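PDB 6J3E: glutathione S-transferase from Ceriporiopsis subvermispora, which probably catalyses the attack of glutathione on electrophilic substrates, as a serine-type enzyme of the etherase-like (LigE-related) glutathione S-transferase family. Local coordinates for residues Lys18-Asn23 against Val215-Arg220; Lys230-Glu233 against Lys239-Lys242; Ile74-Thr79 against Lys95-Thr100; Val43-Ile48 against Glu144-Arg149. All blocks are in the same frame, centred on the assembly; numbering follows the deposited sequence.

Interaction 1: residues Lys18-Asn23 against Val215-Arg220; sequences KAWSPN and VIWVKR. With EDO (1,2-ethanediol), chain D.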
loop_
_atom_site.group_PDB
_atom_site.type_symbol
_atom_site.label_atom_id
_atom_site.label_comp_id
_atom_site.label_asym_id
_atom_site.label_seq_id
_atom_site.Cartn_x
_atom_site.Cartn_y
_atom_site.Cartn_z
ATOM N N LYS A 18 -15.644 -19.933 -18.888
ATOM C CA LYS A 18 -14.239 -20.326 -18.861
ATOM C C LYS A 18 -13.318 -19.203 -18.390
ATOM O O LYS A 18 -12.090 -19.355 -18.438
ATOM C CB LYS A 18 -13.764 -20.917 -20.207
ATOM C CG LYS A 18 -13.439 -19.960 -21.316
ATOM C CD LYS A 18 -13.794 -20.547 -22.680
ATOM C CE LYS A 18 -12.933 -21.738 -22.999
ATOM N NZ LYS A 18 -12.937 -21.977 -24.442
ATOM N N ALA A 19 -13.879 -18.106 -17.874
ATOM C CA ALA A 19 -13.101 -16.972 -17.380
ATOM C C ALA A 19 -13.021 -17.036 -15.859
ATOM O O ALA A 19 -14.046 -16.941 -15.177
ATOM C CB ALA A 19 -13.718 -15.645 -17.820
ATOM N N TRP A 20 -11.808 -17.180 -15.332
ATOM C CA TRP A 20 -11.612 -17.350 -13.894
ATOM C C TRP A 20 -10.510 -16.482 -13.301
ATOM O O TRP A 20 -10.522 -16.263 -12.089
ATOM C CB TRP A 20 -11.276 -18.811 -13.589
ATOM C CG TRP A 20 -9.990 -19.157 -14.220
ATOM C CD1 TRP A 20 -9.800 -19.644 -15.480
ATOM C CD2 TRP A 20 -8.689 -18.978 -13.655
ATOM N NE1 TRP A 20 -8.459 -19.804 -15.723
ATOM C CE2 TRP A 20 -7.756 -19.398 -14.619
ATOM C CE3 TRP A 20 -8.223 -18.521 -12.418
ATOM C CZ2 TRP A 20 -6.388 -19.361 -14.391
ATOM C CZ3 TRP A 20 -6.867 -18.482 -12.197
ATOM C CH2 TRP A 20 -5.966 -18.900 -13.174
ATOM N N SER A 21 -9.550 -16.001 -14.087
ATOM C CA SER A 21 -8.308 -15.467 -13.533
ATOM C C SER A 21 -8.551 -14.165 -12.779
ATOM O O SER A 21 -9.353 -13.332 -13.212
ATOM C CB SER A 21 -7.283 -15.231 -14.643
ATOM O OG SER A 21 -6.267 -14.345 -14.221
ATOM N N PRO A 22 -7.856 -13.945 -11.664
ATOM C CA PRO A 22 -7.981 -12.644 -11.006
ATOM C C PRO A 22 -7.329 -11.538 -11.812
ATOM O O PRO A 22 -7.906 -10.446 -11.946
ATOM C CB PRO A 22 -7.296 -12.876 -9.647
ATOM C CG PRO A 22 -6.329 -13.972 -9.891
ATOM C CD PRO A 22 -6.936 -14.851 -10.947
ATOM N N ASN A 23 -6.145 -11.800 -12.372
ATOM C CA ASN A 23 -5.442 -10.775 -13.135
ATOM C C ASN A 23 -6.202 -10.407 -14.399
ATOM O O ASN A 23 -6.307 -9.223 -14.742
ATOM C CB ASN A 23 -4.030 -11.253 -13.479
ATOM C CG ASN A 23 -3.263 -11.694 -12.257
ATOM O OD1 ASN A 23 -3.248 -12.872 -11.917
ATOM N ND2 ASN A 23 -2.638 -10.748 -11.578
ATOM N N VAL A 215 -11.899 -10.803 -6.018
ATOM C CA VAL A 215 -13.012 -11.408 -5.297
ATOM C C VAL A 215 -13.805 -12.323 -6.217
ATOM O O VAL A 215 -14.209 -13.420 -5.813
ATOM C CB VAL A 215 -13.902 -10.328 -4.654
ATOM C CG1 VAL A 215 -15.172 -10.947 -4.081
ATOM C CG2 VAL A 215 -13.146 -9.647 -3.558
ATOM N N ILE A 216 -14.009 -11.916 -7.474
ATOM C CA ILE A 216 -14.760 -12.770 -8.396
ATOM C C ILE A 216 -13.992 -14.058 -8.667
ATOM O O ILE A 216 -14.592 -15.117 -8.898
ATOM C CB ILE A 216 -15.115 -12.015 -9.698
ATOM C CG1 ILE A 216 -16.338 -12.645 -10.346
ATOM C CG2 ILE A 216 -13.973 -12.021 -10.712
ATOM C CD1 ILE A 216 -17.527 -12.692 -9.443
ATOM N N TRP A 217 -12.658 -13.996 -8.609
ATOM C CA TRP A 217 -11.832 -15.198 -8.681
ATOM C C TRP A 217 -12.164 -16.145 -7.542
ATOM O O TRP A 217 -12.330 -17.355 -7.743
ATOM C CB TRP A 217 -10.351 -14.797 -8.643
ATOM C CG TRP A 217 -9.338 -15.912 -8.585
ATOM C CD1 TRP A 217 -9.348 -17.090 -9.293
ATOM C CD2 TRP A 217 -8.156 -15.949 -7.771
ATOM N NE1 TRP A 217 -8.242 -17.833 -8.983
ATOM C CE2 TRP A 217 -7.494 -17.162 -8.052
ATOM C CE3 TRP A 217 -7.583 -15.062 -6.844
ATOM C CZ2 TRP A 217 -6.293 -17.513 -7.442
ATOM C CZ3 TRP A 217 -6.400 -15.417 -6.231
ATOM C CH2 TRP A 217 -5.761 -16.630 -6.538
ATOM N N VAL A 218 -12.245 -15.608 -6.325
ATOM C CA VAL A 218 -12.571 -16.437 -5.170
ATOM C C VAL A 218 -13.963 -17.016 -5.322
ATOM O O VAL A 218 -14.203 -18.189 -5.010
ATOM C CB VAL A 218 -12.439 -15.609 -3.881
ATOM C CG1 VAL A 218 -12.968 -16.387 -2.691
ATOM C CG2 VAL A 218 -10.994 -15.202 -3.666
ATOM N N LYS A 219 -14.900 -16.202 -5.816
ATOM C CA LYS A 219 -16.284 -16.646 -5.905
ATOM C C LYS A 219 -16.433 -17.723 -6.959
ATOM O O LYS A 219 -17.079 -18.749 -6.718
ATOM C CB LYS A 219 -17.213 -15.473 -6.217
ATOM C CG LYS A 219 -18.681 -15.881 -6.366
ATOM C CD LYS A 219 -19.582 -14.684 -6.704
ATOM C CE LYS A 219 -21.060 -15.052 -6.679
ATOM N NZ LYS A 219 -21.941 -13.879 -6.868
ATOM N N ARG A 220 -15.826 -17.523 -8.130
ATOM C CA ARG A 220 -16.053 -18.476 -9.208
ATOM C C ARG A 220 -15.257 -19.755 -8.995
ATOM O O ARG A 220 -15.781 -20.853 -9.230
ATOM C CB ARG A 220 -15.745 -17.821 -10.546
ATOM C CG ARG A 220 -16.871 -16.908 -10.966
ATOM C CD ARG A 220 -16.398 -15.748 -11.812
ATOM N NE ARG A 220 -16.491 -16.040 -13.231
ATOM C CZ ARG A 220 -17.350 -15.466 -14.061
ATOM N NH1 ARG A 220 -18.200 -14.541 -13.625
ATOM N NH2 ARG A 220 -17.337 -15.818 -15.333
HETATM C C1 EDO D . -0.602 -8.996 -14.791
HETATM O O1 EDO D . -0.139 -10.150 -14.072
HETATM C C2 EDO D . -1.175 -7.990 -13.804
HETATM O O2 EDO D . -2.554 -8.289 -13.587
#
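This contact belongs to the domain interface of the glutathione S-transferase fold. It sets the loop and first turn of helix 22-34, in the thioredoxin-like domain, on helix 206-222 of the helical domain. Trp217 carries most of it. Its CG stands anti to its own backbone N (chi1 175°), and this brings the indole over Pro22. Pro22 CD sits 3.5 Å from the centroid of the five-membered ring of Trp217, a CH-pi contact over the face. Trp20 lies beside Trp217, with Trp217 NE1 3.5 Å from Trp20 CE3 at the edge of the Trp20 ring. With an alanine for the Trp217 indole, the Pro22 ring and the Trp20 edge would probably lose their partner, opening a gap between the domains. Asn23, next to Pro22 and a glutathione-binding residue, donates from ND2 to ethanediol O2 at 3.2 Å. Arg220 forms salt bridges with Asp17 and Glu251. Its NE donates to Ala19 O over 3.3 Å, meeting the oxygen nearly end-on while the oxygen lies 25° out of the guanidinium plane.

Interaction 2: residues Lys230-Glu233 against Lys239-Lys242; sequences KDFE and KWAK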
loop_
_atom_site.group_PDB
_atom_site.type_symbol
_atom_site.label_atom_id
_atom_site.label_comp_id
_atom_site.label_asym_id
_atom_site.label_seq_id
_atom_site.Cartn_x
_atom_site.Cartn_y
_atom_site.Cartn_z
ATOM N N LYS A 230 -20.049 -18.642 0.800
ATOM C CA LYS A 230 -21.231 -18.084 1.441
ATOM C C LYS A 230 -20.866 -17.392 2.751
ATOM O O LYS A 230 -21.494 -16.390 3.117
ATOM C CB LYS A 230 -22.304 -19.174 1.624
ATOM C CG LYS A 230 -23.404 -19.102 0.512
ATOM C CD LYS A 230 -23.988 -17.645 0.390
ATOM C CE LYS A 230 -25.397 -17.453 -0.293
ATOM N NZ LYS A 230 -25.436 -17.249 -1.768
ATOM N N ASP A 231 -19.812 -17.863 3.422
ATOM C CA ASP A 231 -19.284 -17.152 4.582
ATOM C C ASP A 231 -18.613 -15.847 4.172
ATOM O O ASP A 231 -18.757 -14.823 4.854
ATOM C CB ASP A 231 -18.290 -18.038 5.331
ATOM C CG ASP A 231 -17.608 -17.313 6.485
ATOM O OD1 ASP A 231 -18.314 -16.812 7.397
ATOM O OD2 ASP A 231 -16.353 -17.242 6.482
ATOM N N PHE A 232 -17.872 -15.873 3.058
ATOM C CA PHE A 232 -17.159 -14.685 2.601
ATOM C C PHE A 232 -18.105 -13.514 2.406
ATOM O O PHE A 232 -17.739 -12.364 2.679
ATOM C CB PHE A 232 -16.414 -14.985 1.293
ATOM C CG PHE A 232 -15.372 -13.960 0.920
ATOM C CD1 PHE A 232 -15.729 -12.758 0.336
ATOM C CD2 PHE A 232 -14.024 -14.215 1.120
ATOM C CE1 PHE A 232 -14.776 -11.831 -0.015
ATOM C CE2 PHE A 232 -13.058 -13.288 0.747
ATOM C CZ PHE A 232 -13.440 -12.097 0.187
ATOM N N GLU A 233 -19.319 -13.770 1.916
ATOM C CA GLU A 233 -20.160 -12.617 1.635
ATOM C C GLU A 233 -20.816 -12.037 2.879
ATOM O O GLU A 233 -21.521 -11.028 2.763
ATOM C CB GLU A 233 -21.229 -12.922 0.576
ATOM C CG GLU A 233 -21.611 -14.357 0.305
ATOM C CD GLU A 233 -22.584 -14.450 -0.849
ATOM O OE1 GLU A 233 -22.227 -14.047 -1.982
ATOM O OE2 GLU A 233 -23.734 -14.860 -0.605
ATOM N N LYS A 239 -19.689 -6.209 2.885
ATOM C CA LYS A 239 -19.137 -5.172 2.008
ATOM C C LYS A 239 -18.669 -5.738 0.673
ATOM O O LYS A 239 -18.856 -5.110 -0.378
ATOM C CB LYS A 239 -17.982 -4.430 2.693
ATOM C CG LYS A 239 -17.344 -3.358 1.800
ATOM C CD LYS A 239 -16.235 -2.596 2.513
ATOM C CE LYS A 239 -16.787 -1.708 3.628
ATOM N NZ LYS A 239 -17.665 -0.614 3.135
ATOM N N TRP A 240 -18.059 -6.921 0.687
ATOM C CA TRP A 240 -17.481 -7.436 -0.547
ATOM C C TRP A 240 -18.553 -7.973 -1.477
ATOM O O TRP A 240 -18.458 -7.807 -2.701
ATOM C CB TRP A 240 -16.434 -8.486 -0.209
ATOM C CG TRP A 240 -15.588 -7.997 0.930
ATOM C CD1 TRP A 240 -15.424 -8.587 2.160
ATOM C CD2 TRP A 240 -14.823 -6.784 0.958
ATOM N NE1 TRP A 240 -14.576 -7.825 2.933
ATOM C CE2 TRP A 240 -14.197 -6.715 2.219
ATOM C CE3 TRP A 240 -14.577 -5.767 0.024
ATOM C CZ2 TRP A 240 -13.360 -5.650 2.579
ATOM C CZ3 TRP A 240 -13.748 -4.711 0.380
ATOM C CH2 TRP A 240 -13.153 -4.656 1.648
ATOM N N ALA A 241 -19.590 -8.591 -0.906
ATOM C CA ALA A 241 -20.728 -9.008 -1.711
ATOM C C ALA A 241 -21.339 -7.815 -2.417
ATOM O O ALA A 241 -21.678 -7.890 -3.607
ATOM C CB ALA A 241 -21.763 -9.717 -0.838
ATOM N N LYS A 242 -21.426 -6.684 -1.719
ATOM C CA LYS A 242 -22.046 -5.500 -2.300
ATOM C C LYS A 242 -21.236 -4.958 -3.474
ATOM O O LYS A 242 -21.805 -4.576 -4.507
ATOM C CB LYS A 242 -22.241 -4.444 -1.213
ATOM C CG LYS A 242 -23.113 -4.966 -0.076
ATOM C CD LYS A 242 -23.236 -4.002 1.081
ATOM C CE LYS A 242 -24.075 -4.623 2.205
ATOM N NZ LYS A 242 -24.005 -3.830 3.466
#
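The Phe232 ring turns its edge to Trp240: its CE1 lies 3.7 Å from Trp240 CB, which sits near the plane of the phenyl ring. The Phe232 ring and the five-membered ring of Trp240 are inclined at 55°, with centroids 5.6 Å apart. This is an oblique pair, neither stacked nor edge-to-face. One face of the indole is covered by CB of the preceding Lys239, over its centre. Phe182 of helix 169-189 meets both Phe232 and Trp240 edge-to-face. Phe232 CG is anti to the backbone N (chi1 -165°), and this swings the ring out from helix 227-232 to the base of Trp240.

The second point of contact is small and aliphatic. Glu233 CB and Ala241 CB touch at 3.5 Å, where the backbones of the two segments are nearest. The carboxylate of Glu233 turns to its own segment, where OE2 forms a salt bridge with Lys230 NZ at 3.2 Å.

The segments lie at the end of helix 227-232, with Glu233 just beyond it, and on helix 235-247 of the C-terminal domain. Two residues separate the helices. The contact is plain packing, away from the glutathione site. Its chemistry is apolar where the segments meet, with the polar ends engaged to other partners: Trp240 NE1 bonds to Asp236, and Lys239 NZ to Asp195. The two segments therefore meet through carbon surfaces.

Interaction 3: residues Ile74-Thr79 against Lys95-Thr100; sequences IHDPST and KTYPDT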
loop_
_atom_site.group_PDB
_atom_site.type_symbol
_atom_site.label_atom_id
_atom_site.label_comp_id
_atom_site.label_asym_id
_atom_site.label_seq_id
_atom_site.Cartn_x
_atom_site.Cartn_y
_atom_site.Cartn_z
ATOM N N ILE A 74 -3.475 -7.221 -23.978
ATOM C CA ILE A 74 -4.355 -6.814 -25.067
ATOM C C ILE A 74 -3.512 -6.349 -26.247
ATOM O O ILE A 74 -2.430 -5.779 -26.075
ATOM C CB ILE A 74 -5.362 -5.711 -24.668
ATOM C CG1 ILE A 74 -4.641 -4.442 -24.217
ATOM C CG2 ILE A 74 -6.333 -6.232 -23.626
ATOM C CD1 ILE A 74 -5.550 -3.235 -24.168
ATOM N N HIS A 75 -4.014 -6.613 -27.457
ATOM C CA HIS A 75 -3.489 -6.003 -28.672
ATOM C C HIS A 75 -4.587 -5.189 -29.334
ATOM O O HIS A 75 -5.687 -5.701 -29.588
ATOM C CB HIS A 75 -2.939 -7.014 -29.677
ATOM C CG HIS A 75 -2.541 -6.375 -30.969
ATOM N ND1 HIS A 75 -1.433 -5.563 -31.078
ATOM C CD2 HIS A 75 -3.136 -6.368 -32.187
ATOM C CE1 HIS A 75 -1.349 -5.100 -32.312
ATOM N NE2 HIS A 75 -2.365 -5.580 -33.007
ATOM N N ASP A 76 -4.276 -3.921 -29.607
ATOM C CA ASP A 76 -5.215 -2.941 -30.141
ATOM C C ASP A 76 -4.849 -2.680 -31.591
ATOM O O ASP A 76 -3.954 -1.865 -31.866
ATOM C CB ASP A 76 -5.165 -1.644 -29.327
ATOM C CG ASP A 76 -6.268 -0.669 -29.711
ATOM O OD1 ASP A 76 -7.116 -1.049 -30.553
ATOM O OD2 ASP A 76 -6.310 0.458 -29.159
ATOM N N PRO A 77 -5.478 -3.363 -32.552
ATOM C CA PRO A 77 -5.112 -3.136 -33.957
ATOM C C PRO A 77 -5.359 -1.701 -34.394
ATOM O O PRO A 77 -4.628 -1.185 -35.252
ATOM C CB PRO A 77 -5.991 -4.145 -34.711
ATOM C CG PRO A 77 -7.159 -4.356 -33.820
ATOM C CD PRO A 77 -6.639 -4.261 -32.420
ATOM N N SER A 78 -6.345 -1.026 -33.791
ATOM C CA SER A 78 -6.541 0.400 -34.037
ATOM C C SER A 78 -5.260 1.198 -33.823
ATOM O O SER A 78 -5.084 2.267 -34.412
ATOM C CB SER A 78 -7.641 0.936 -33.121
ATOM O OG SER A 78 -7.117 1.935 -32.261
ATOM N N THR A 79 -4.349 0.697 -32.995
ATOM C CA THR A 79 -3.136 1.424 -32.675
ATOM C C THR A 79 -1.865 0.653 -32.955
ATOM O O THR A 79 -0.792 1.268 -33.016
ATOM C CB THR A 79 -3.138 1.833 -31.200
ATOM O OG1 THR A 79 -2.134 2.821 -30.982
ATOM C CG2 THR A 79 -2.828 0.655 -30.346
ATOM N N LYS A 95 -5.996 6.455 -21.691
ATOM C CA LYS A 95 -5.302 7.439 -22.506
ATOM C C LYS A 95 -5.638 7.295 -23.986
ATOM O O LYS A 95 -5.589 8.276 -24.734
ATOM C CB LYS A 95 -3.792 7.323 -22.256
ATOM C CG LYS A 95 -2.912 7.609 -23.454
ATOM C CD LYS A 95 -1.644 6.775 -23.416
ATOM C CE LYS A 95 -0.939 6.768 -24.775
ATOM N NZ LYS A 95 0.095 5.692 -24.855
ATOM N N THR A 96 -6.020 6.109 -24.423
ATOM C CA THR A 96 -6.310 5.925 -25.836
ATOM C C THR A 96 -7.785 6.145 -26.159
ATOM O O THR A 96 -8.108 6.556 -27.279
ATOM C CB THR A 96 -5.829 4.529 -26.264
ATOM O OG1 THR A 96 -4.420 4.438 -26.029
ATOM C CG2 THR A 96 -6.100 4.246 -27.739
ATOM N N TYR A 97 -8.684 5.927 -25.197
ATOM C CA TYR A 97 -10.126 6.070 -25.401
ATOM C C TYR A 97 -10.660 7.069 -24.391
ATOM O O TYR A 97 -11.466 6.721 -23.522
ATOM C CB TYR A 97 -10.834 4.724 -25.289
ATOM C CG TYR A 97 -10.300 3.776 -26.321
ATOM C CD1 TYR A 97 -9.234 2.935 -26.045
ATOM C CD2 TYR A 97 -10.818 3.769 -27.603
ATOM C CE1 TYR A 97 -8.731 2.093 -27.013
ATOM C CE2 TYR A 97 -10.318 2.925 -28.571
ATOM C CZ TYR A 97 -9.273 2.099 -28.280
ATOM O OH TYR A 97 -8.792 1.281 -29.279
ATOM N N PRO A 98 -10.250 8.334 -24.507
ATOM C CA PRO A 98 -10.515 9.305 -23.433
ATOM C C PRO A 98 -11.975 9.621 -23.245
ATOM O O PRO A 98 -12.337 10.170 -22.197
ATOM C CB PRO A 98 -9.745 10.546 -23.896
ATOM C CG PRO A 98 -9.793 10.441 -25.386
ATOM C CD PRO A 98 -9.624 8.967 -25.678
ATOM N N ASP A 99 -12.828 9.298 -24.213
ATOM C CA ASP A 99 -14.253 9.561 -24.079
ATOM C C ASP A 99 -15.000 8.448 -23.347
ATOM O O ASP A 99 -16.227 8.539 -23.209
ATOM C CB ASP A 99 -14.882 9.801 -25.460
ATOM C CG ASP A 99 -14.379 11.088 -26.118
ATOM O OD1 ASP A 99 -14.196 12.099 -25.414
ATOM O OD2 ASP A 99 -14.161 11.080 -27.347
ATOM N N THR A 100 -14.290 7.401 -22.866
ATOM C CA THR A 100 -14.884 6.371 -22.020
ATOM C C THR A 100 -14.687 6.719 -20.549
ATOM O O THR A 100 -13.838 7.555 -20.209
ATOM C CB THR A 100 -14.258 5.002 -22.318
ATOM O OG1 THR A 100 -12.828 5.088 -22.248
ATOM C CG2 THR A 100 -14.681 4.491 -23.680
#
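Tyr97 OH donates a hydrogen bond to Asp76 OD2 at 2.6 Å, and this bond carries the contact. The hydroxyl comes from the syn side of the carboxylate and lies 22° out of its plane. The two side chains approach from opposite directions, with carboxylate and phenol ring planes 33° apart. Tyr97 CG is anti to its carbonyl carbon (chi1 -60°), which sends the ring across to the strand. Asp76 OD2 is shared, since Tyr92 OH also bonds to it, so two tyrosines hold this buried oxygen. The other oxygen, Asp76 OD1, accepts a weak bond from Ser78 N at 3.3 Å.

Van der Waals contact is slight. Thr96 CG2 lies 4.1 Å from Asp76 OD2.

A backbone bond from Thr100 N to Tyr97 O closes a type I turn.

Asp76 follows Ile74 and His75 of the sheet in the thioredoxin-like domain and touches Ile5 of strand 5-9. Tyr97 directly follows helix 86-96. The bond ties the end of that helix to the sheet it packs on.

Interaction 4: residues Val43-Ile48 against Glu144-Arg149; sequences VEYPDI and EEFFRR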
loop_
_atom_site.group_PDB
_atom_site.type_symbol
_atom_site.label_atom_id
_atom_site.label_comp_id
_atom_site.label_asym_id
_atom_site.label_seq_id
_atom_site.Cartn_x
_atom_site.Cartn_y
_atom_site.Cartn_z
ATOM N N VAL A 43 -5.677 -18.733 -24.039
ATOM C CA VAL A 43 -4.293 -19.193 -24.082
ATOM C C VAL A 43 -3.996 -20.040 -22.853
ATOM O O VAL A 43 -4.230 -19.610 -21.718
ATOM C CB VAL A 43 -3.311 -18.010 -24.181
ATOM C CG1 VAL A 43 -1.868 -18.506 -24.079
ATOM C CG2 VAL A 43 -3.545 -17.247 -25.493
ATOM N N GLU A 44 -3.476 -21.244 -23.078
ATOM C CA GLU A 44 -3.109 -22.104 -21.966
ATOM C C GLU A 44 -1.849 -21.574 -21.299
ATOM O O GLU A 44 -0.997 -20.945 -21.938
ATOM C CB GLU A 44 -2.894 -23.543 -22.439
ATOM C CG GLU A 44 -4.135 -24.224 -23.004
ATOM C CD GLU A 44 -5.217 -24.491 -21.963
ATOM O OE1 GLU A 44 -4.907 -24.499 -20.751
ATOM O OE2 GLU A 44 -6.388 -24.690 -22.362
ATOM N N TYR A 45 -1.744 -21.834 -19.996
ATOM C CA TYR A 45 -0.592 -21.404 -19.204
ATOM C C TYR A 45 0.745 -21.669 -19.878
ATOM O O TYR A 45 1.562 -20.736 -19.959
ATOM C CB TYR A 45 -0.640 -22.072 -17.820
ATOM C CG TYR A 45 -1.038 -21.128 -16.713
ATOM C CD1 TYR A 45 -0.159 -20.138 -16.272
ATOM C CD2 TYR A 45 -2.293 -21.207 -16.119
ATOM C CE1 TYR A 45 -0.516 -19.262 -15.258
ATOM C CE2 TYR A 45 -2.665 -20.324 -15.104
ATOM C CZ TYR A 45 -1.770 -19.361 -14.673
ATOM O OH TYR A 45 -2.123 -18.480 -13.670
ATOM N N PRO A 46 1.037 -22.870 -20.388
ATOM C CA PRO A 46 2.386 -23.114 -20.920
ATOM C C PRO A 46 2.668 -22.412 -22.254
ATOM O O PRO A 46 3.842 -22.308 -22.639
ATOM C CB PRO A 46 2.437 -24.642 -21.053
ATOM C CG PRO A 46 1.004 -25.056 -21.201
ATOM C CD PRO A 46 0.179 -24.073 -20.452
ATOM N N ASP A 47 1.644 -21.920 -22.951
ATOM C CA ASP A 47 1.821 -21.191 -24.196
ATOM C C ASP A 47 1.927 -19.694 -23.990
ATOM O O ASP A 47 2.116 -18.966 -24.971
ATOM C CB ASP A 47 0.661 -21.454 -25.167
ATOM C CG ASP A 47 0.300 -22.924 -25.276
ATOM O OD1 ASP A 47 1.204 -23.780 -25.186
ATOM O OD2 ASP A 47 -0.906 -23.216 -25.444
ATOM N N ILE A 48 1.802 -19.212 -22.754
ATOM C CA ILE A 48 1.680 -17.774 -22.540
ATOM C C ILE A 48 2.926 -17.060 -23.048
ATOM O O ILE A 48 2.843 -16.089 -23.810
ATOM C CB ILE A 48 1.411 -17.472 -21.057
ATOM C CG1 ILE A 48 -0.022 -17.859 -20.698
ATOM C CG2 ILE A 48 1.625 -16.016 -20.760
ATOM C CD1 ILE A 48 -0.345 -17.726 -19.213
ATOM N N GLU A 144 -2.790 -27.512 -16.327
ATOM C CA GLU A 144 -2.648 -28.137 -15.013
ATOM C C GLU A 144 -1.254 -28.721 -14.828
ATOM O O GLU A 144 -0.643 -28.556 -13.768
ATOM C CB GLU A 144 -3.712 -29.218 -14.818
ATOM C CG GLU A 144 -3.839 -29.729 -13.386
ATOM C CD GLU A 144 -2.746 -30.718 -12.991
ATOM O OE1 GLU A 144 -2.483 -30.843 -11.767
ATOM O OE2 GLU A 144 -2.159 -31.373 -13.898
ATOM N N GLU A 145 -0.741 -29.431 -15.838
ATOM C CA GLU A 145 0.628 -29.936 -15.750
ATOM C C GLU A 145 1.602 -28.794 -15.481
ATOM O O GLU A 145 2.439 -28.868 -14.569
ATOM C CB GLU A 145 0.992 -30.686 -17.042
ATOM C CG GLU A 145 2.374 -31.378 -17.042
ATOM C CD GLU A 145 3.551 -30.425 -17.314
ATOM O OE1 GLU A 145 4.617 -30.613 -16.685
ATOM O OE2 GLU A 145 3.426 -29.494 -18.148
ATOM N N PHE A 146 1.470 -27.704 -16.246
ATOM C CA PHE A 146 2.357 -26.558 -16.096
ATOM C C PHE A 146 2.160 -25.865 -14.747
ATOM O O PHE A 146 3.131 -25.513 -14.065
ATOM C CB PHE A 146 2.107 -25.581 -17.246
ATOM C CG PHE A 146 2.993 -24.366 -17.219
ATOM C CD1 PHE A 146 2.672 -23.271 -16.430
ATOM C CD2 PHE A 146 4.141 -24.310 -18.010
ATOM C CE1 PHE A 146 3.483 -22.145 -16.416
ATOM C CE2 PHE A 146 4.960 -23.189 -17.999
ATOM C CZ PHE A 146 4.622 -22.094 -17.207
ATOM N N PHE A 147 0.910 -25.620 -14.367
ATOM C CA PHE A 147 0.642 -24.855 -13.151
ATOM C C PHE A 147 1.091 -25.619 -11.911
ATOM O O PHE A 147 1.779 -25.072 -11.036
ATOM C CB PHE A 147 -0.847 -24.529 -13.070
ATOM C CG PHE A 147 -1.189 -23.524 -12.024
ATOM C CD1 PHE A 147 -1.223 -22.182 -12.333
ATOM C CD2 PHE A 147 -1.491 -23.923 -10.719
ATOM C CE1 PHE A 147 -1.538 -21.238 -11.357
ATOM C CE2 PHE A 147 -1.812 -22.986 -9.751
ATOM C CZ PHE A 147 -1.835 -21.640 -10.079
ATOM N N ARG A 148 0.716 -26.892 -11.824
ATOM C CA ARG A 148 1.083 -27.678 -10.656
ATOM C C ARG A 148 2.602 -27.764 -10.502
ATOM O O ARG A 148 3.132 -27.563 -9.398
ATOM C CB ARG A 148 0.449 -29.063 -10.756
ATOM C CG ARG A 148 0.826 -29.955 -9.612
ATOM C CD ARG A 148 0.317 -31.368 -9.793
ATOM N NE ARG A 148 -1.112 -31.501 -9.539
ATOM C CZ ARG A 148 -1.633 -31.605 -8.315
ATOM N NH1 ARG A 148 -0.844 -31.567 -7.234
ATOM N NH2 ARG A 148 -2.945 -31.747 -8.165
ATOM N N ARG A 149 3.320 -28.015 -11.608
ATOM C CA ARG A 149 4.766 -28.235 -11.540
ATOM C C ARG A 149 5.488 -26.988 -11.061
ATOM O O ARG A 149 6.313 -27.044 -10.140
ATOM C CB ARG A 149 5.309 -28.653 -12.912
ATOM C CG ARG A 149 6.796 -29.038 -12.896
ATOM C CD ARG A 149 7.543 -28.607 -14.156
ATOM N NE ARG A 149 6.699 -28.653 -15.352
ATOM C CZ ARG A 149 6.660 -27.684 -16.263
ATOM N NH1 ARG A 149 7.416 -26.604 -16.093
ATOM N NH2 ARG A 149 5.854 -27.780 -17.325
#
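Tyr45, Pro46, Phe146 and Phe147 form the closely packed side of this contact. The edge of Phe147 points at the face of Tyr45 in an edge-to-face pair, with planes at 62° and centroids 5.2 Å apart. Phe147 CD1 comes within 3.6 Å of Tyr45 CE2, toward the rim of the phenol ring. With CG anti to the backbone N (chi1 -168°), the Phe147 ring is carried toward helix 109-136, where it touches Thr135 and Asn136. Phe146 crosses Tyr45 at about a right angle, and its CD1 lies 3.8 Å from Tyr45 CB. Pro46 slides past Phe146, with Pro46 CB 3.5 Å from Phe146 CD2, and Pro46 CA lies over the ring face in a CH-pi contact.

These rings join the two domains of the glutathione S-transferase fold. Residues 43-48 lead from strand 38-42 into helix 48-55 of the thioredoxin-like domain, and 144-149 lie on helix 141-153 of the helical domain. The glutathione-binding Arg151 is close by, touching Tyr45. Were the Tyr45 phenol cut back to an alanine, the Phe147 edge would probably lose the face it meets, with a gap beside Arg151.

The solvent side is looser. There the exposed pair Glu145 and Arg149 bond within their own helix: Arg149 NE and NH2 grip the carboxylate side-on, with Arg149 NH2 3.1 Å from Glu145 OE2.

In the fold
Interactions 1 and 4 both join the thioredoxin-like domain to the helical domain. Interaction 1 is wholly buried, near the centre of the chain, and mixes aromatic packing with a bond from an arginine. Interaction 4 is about 17 Å away between centres, partly buried and aromatic, with ion pairs along helix 141-153. The two touch through Trp20 and Tyr45. Interactions 2 and 3 each stay within one part of the fold. Interaction 2 packs two consecutive helices by apolar contact and touches interaction 1 where Phe232 meets Val215. Interaction 3 lies at the periphery and depends on a polar bond. Interactions 2 and 3 are about 34 Å apart between centres, on opposite sides of the chain's centre.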